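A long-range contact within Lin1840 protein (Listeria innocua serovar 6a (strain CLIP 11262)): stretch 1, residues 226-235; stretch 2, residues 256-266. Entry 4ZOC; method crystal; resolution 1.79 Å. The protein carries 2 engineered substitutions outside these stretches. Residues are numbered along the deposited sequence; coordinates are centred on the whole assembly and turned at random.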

# COMPACT_ATOMS: atom_id res chain seq x y z
N ALA A 226 -2.88 3.92 25.77
CA ALA A 226 -3.43 5.17 26.30
C ALA A 226 -4.74 5.05 27.06
O ALA A 226 -5.02 5.74 28.04
CB ALA A 226 -3.55 6.15 25.11
N ILE A 227 -5.58 4.16 26.58
CA ILE A 227 -6.85 3.84 27.20
C ILE A 227 -6.58 3.22 28.57
O ILE A 227 -7.17 3.64 29.60
CB ILE A 227 -7.67 2.96 26.28
CG1 ILE A 227 -8.21 3.74 25.08
CG2 ILE A 227 -8.86 2.28 27.02
CD1 ILE A 227 -8.64 2.79 23.98
N GLN A 228 -5.67 2.25 28.62
CA GLN A 228 -5.35 1.60 29.91
C GLN A 228 -4.69 2.55 30.91
O GLN A 228 -4.85 2.43 32.14
CB GLN A 228 -4.52 0.31 29.73
CG GLN A 228 -5.15 -0.78 28.89
CD GLN A 228 -6.69 -0.88 29.02
OE1 GLN A 228 -7.25 -0.77 30.13
NE2 GLN A 228 -7.37 -1.00 27.90
N ALA A 229 -4.01 3.55 30.41
CA ALA A 229 -3.41 4.57 31.24
C ALA A 229 -4.45 5.60 31.72
O ALA A 229 -4.07 6.50 32.44
CB ALA A 229 -2.31 5.28 30.47
N GLY A 230 -5.70 5.49 31.27
CA GLY A 230 -6.79 6.31 31.79
C GLY A 230 -7.30 7.41 30.92
O GLY A 230 -8.01 8.30 31.43
N ALA A 231 -6.93 7.40 29.62
CA ALA A 231 -7.49 8.46 28.72
C ALA A 231 -9.00 8.55 28.85
O ALA A 231 -9.71 7.52 28.75
CB ALA A 231 -7.11 8.22 27.26
N LYS A 232 -9.53 9.75 29.05
CA LYS A 232 -10.97 9.86 29.28
C LYS A 232 -11.88 9.64 28.13
O LYS A 232 -12.97 9.10 28.33
CB LYS A 232 -11.29 11.16 30.00
CG LYS A 232 -10.81 11.13 31.48
CD LYS A 232 -11.83 10.42 32.31
CE LYS A 232 -11.51 10.24 33.76
NZ LYS A 232 -12.61 9.36 34.31
N LEU A 233 -11.50 10.08 26.91
CA LEU A 233 -12.36 9.96 25.75
C LEU A 233 -11.62 9.24 24.60
O LEU A 233 -10.39 9.18 24.61
CB LEU A 233 -12.79 11.32 25.21
CG LEU A 233 -13.72 12.20 26.08
CD1 LEU A 233 -12.93 12.98 27.11
CD2 LEU A 233 -14.52 13.14 25.17
N VAL A 234 -12.36 8.71 23.65
CA VAL A 234 -11.84 8.22 22.40
C VAL A 234 -12.62 8.88 21.28
O VAL A 234 -13.82 9.10 21.40
CB VAL A 234 -11.95 6.70 22.33
CG1 VAL A 234 -11.50 6.14 20.97
CG2 VAL A 234 -11.09 6.10 23.41
N MET A 235 -11.96 9.15 20.15
CA MET A 235 -12.63 9.75 19.00
C MET A 235 -12.58 8.76 17.83
O MET A 235 -11.55 8.07 17.65
CB MET A 235 -11.92 11.07 18.56
CG MET A 235 -12.47 11.69 17.29
SD MET A 235 -11.50 13.05 16.65
CE MET A 235 -11.74 14.26 17.96
N VAL A 256 -14.45 -4.49 20.45
CA VAL A 256 -13.02 -4.22 20.71
C VAL A 256 -12.83 -3.09 21.73
O VAL A 256 -12.19 -3.29 22.77
CB VAL A 256 -12.25 -3.96 19.40
CG1 VAL A 256 -10.77 -3.68 19.69
CG2 VAL A 256 -12.41 -5.17 18.43
N LEU A 257 -13.36 -1.88 21.43
CA LEU A 257 -13.08 -0.74 22.33
C LEU A 257 -13.77 -0.86 23.66
O LEU A 257 -13.14 -0.85 24.70
CB LEU A 257 -13.57 0.52 21.63
CG LEU A 257 -13.48 1.84 22.42
CD1 LEU A 257 -12.03 2.13 22.68
CD2 LEU A 257 -14.15 2.97 21.63
N ARG A 258 -15.06 -1.09 23.67
CA ARG A 258 -15.79 -1.14 24.98
C ARG A 258 -15.65 -2.47 25.65
O ARG A 258 -15.58 -2.52 26.88
CB ARG A 258 -17.26 -0.70 24.89
CG ARG A 258 -17.33 0.75 24.42
CD ARG A 258 -18.70 1.29 24.71
NE ARG A 258 -18.95 2.58 24.10
CZ ARG A 258 -18.56 3.70 24.66
NH1 ARG A 258 -17.98 3.65 25.82
NH2 ARG A 258 -18.87 4.86 24.12
N GLY A 259 -15.54 -3.52 24.86
CA GLY A 259 -15.46 -4.90 25.40
C GLY A 259 -14.07 -5.25 25.80
O GLY A 259 -13.72 -5.24 27.00
N GLU A 260 -13.22 -5.52 24.81
CA GLU A 260 -11.87 -5.98 25.06
C GLU A 260 -10.98 -4.95 25.73
O GLU A 260 -10.25 -5.25 26.67
CB GLU A 260 -11.20 -6.49 23.77
CG GLU A 260 -12.00 -7.62 23.08
CD GLU A 260 -11.39 -8.06 21.76
OE1 GLU A 260 -10.37 -7.48 21.35
OE2 GLU A 260 -11.92 -9.01 21.13
N MET A 261 -11.07 -3.71 25.29
CA MET A 261 -10.26 -2.65 25.90
C MET A 261 -10.93 -2.04 27.14
O MET A 261 -10.33 -1.25 27.80
CB MET A 261 -9.98 -1.56 24.87
CG MET A 261 -8.98 -2.02 23.80
SD MET A 261 -8.67 -0.67 22.64
CE MET A 261 -7.84 -1.65 21.38
N GLU A 262 -12.18 -2.39 27.38
CA GLU A 262 -12.90 -1.97 28.63
C GLU A 262 -13.05 -0.48 28.73
O GLU A 262 -13.08 0.09 29.84
CB GLU A 262 -12.19 -2.52 29.89
CG GLU A 262 -12.10 -4.01 29.94
CD GLU A 262 -11.53 -4.45 31.27
OE1 GLU A 262 -10.31 -4.57 31.34
OE2 GLU A 262 -12.25 -4.58 32.26
N PHE A 263 -13.18 0.19 27.59
CA PHE A 263 -13.35 1.65 27.62
C PHE A 263 -14.81 1.98 27.96
O PHE A 263 -15.73 1.51 27.28
CB PHE A 263 -12.96 2.22 26.28
CG PHE A 263 -13.23 3.69 26.13
CD1 PHE A 263 -12.44 4.60 26.87
CD2 PHE A 263 -14.28 4.18 25.34
CE1 PHE A 263 -12.70 5.95 26.82
CE2 PHE A 263 -14.54 5.57 25.29
CZ PHE A 263 -13.74 6.44 26.02
N ASP A 264 -15.01 2.82 28.98
CA ASP A 264 -16.35 3.19 29.39
C ASP A 264 -16.57 4.70 29.40
O ASP A 264 -17.49 5.15 30.07
CB ASP A 264 -16.65 2.66 30.82
CG ASP A 264 -18.17 2.70 31.15
OD1 ASP A 264 -19.03 2.39 30.30
OD2 ASP A 264 -18.53 3.02 32.28
N GLY A 265 -15.83 5.46 28.58
CA GLY A 265 -16.00 6.86 28.47
C GLY A 265 -16.71 7.26 27.18
O GLY A 265 -17.31 6.44 26.44
N VAL A 266 -16.74 8.59 26.96
CA VAL A 266 -17.42 9.18 25.83
C VAL A 266 -16.64 8.75 24.57
O VAL A 266 -15.45 8.95 24.49
CB VAL A 266 -17.53 10.70 25.98
CG1 VAL A 266 -18.01 11.38 24.67
CG2 VAL A 266 -18.48 11.03 27.17
O HOH W 1 -9.85 0.32 30.17
O HOH W 2 -15.45 10.32 28.97

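Two direct hydrogen bonds join the stretches, one near each end of the contact. The side-chain amide of Gln 228 donates from NE2 to the backbone O of Met 261 at 3.0 Å, and the N-H...O angle of 172° is almost straight. The CA-to-CB bond of Gln 228 points sideways, but the end of the chain comes nearer and reaches this carbonyl. In the second bond, Val 234 N donates to Val 266 O at 3.2 Å, backbone to backbone. The same carbonyl receives a CA-H...O contact, with Leu 233 CA 3.5 Å from Val 266 O.

Water supports both sites. Water 1 lies 2.8 Å from Gln 228 OE1 and 2.9 Å from Met 261 O. Water 2 donates to Lys 232 O at 2.8 Å and accepts from Val 266 N at 2.9 Å. It bridges two backbone atoms, Lys 232 O and Val 266 N, that are 4.0 Å apart.

Ile 227 and Gln 228 lie in the last part of a helix. Gly 230 leaves it with positive phi in a Schellman motif, and a strand begins at Leu 233. In stretch 2 a helix gives way to a loop, with Glu 262 at positive phi. Leu 233 and Val 266 form a loose parallel pairing, with their CA atoms 5.1 Å apart. Their side chains share a face, and Leu 233 CD2 meets Val 266 CG1 at 3.9 Å.

Phe 263 is central to the packing. Val 234 CG2 sits over one face of the Phe 263 ring, 3.7 Å from the ring centroid, in a CH-pi contact. Carbonyls lie at the ring edge, where the C-H groups carry slight positive charge: Lys 232 O is 3.5 Å from Phe 263 CE1.

The CA-to-CB bond of Ile 227 points toward stretch 2. Ile 227 CD1 touches Leu 257 CD1 and Met 261 SD, each at 3.7 Å. These apolar groups pack together away from solvent.

Gly 265 has no side chain, which leaves room for Lys 232 O. A modelled CB on Gly 265 would clash with Lys 232 O at 2.3 Å.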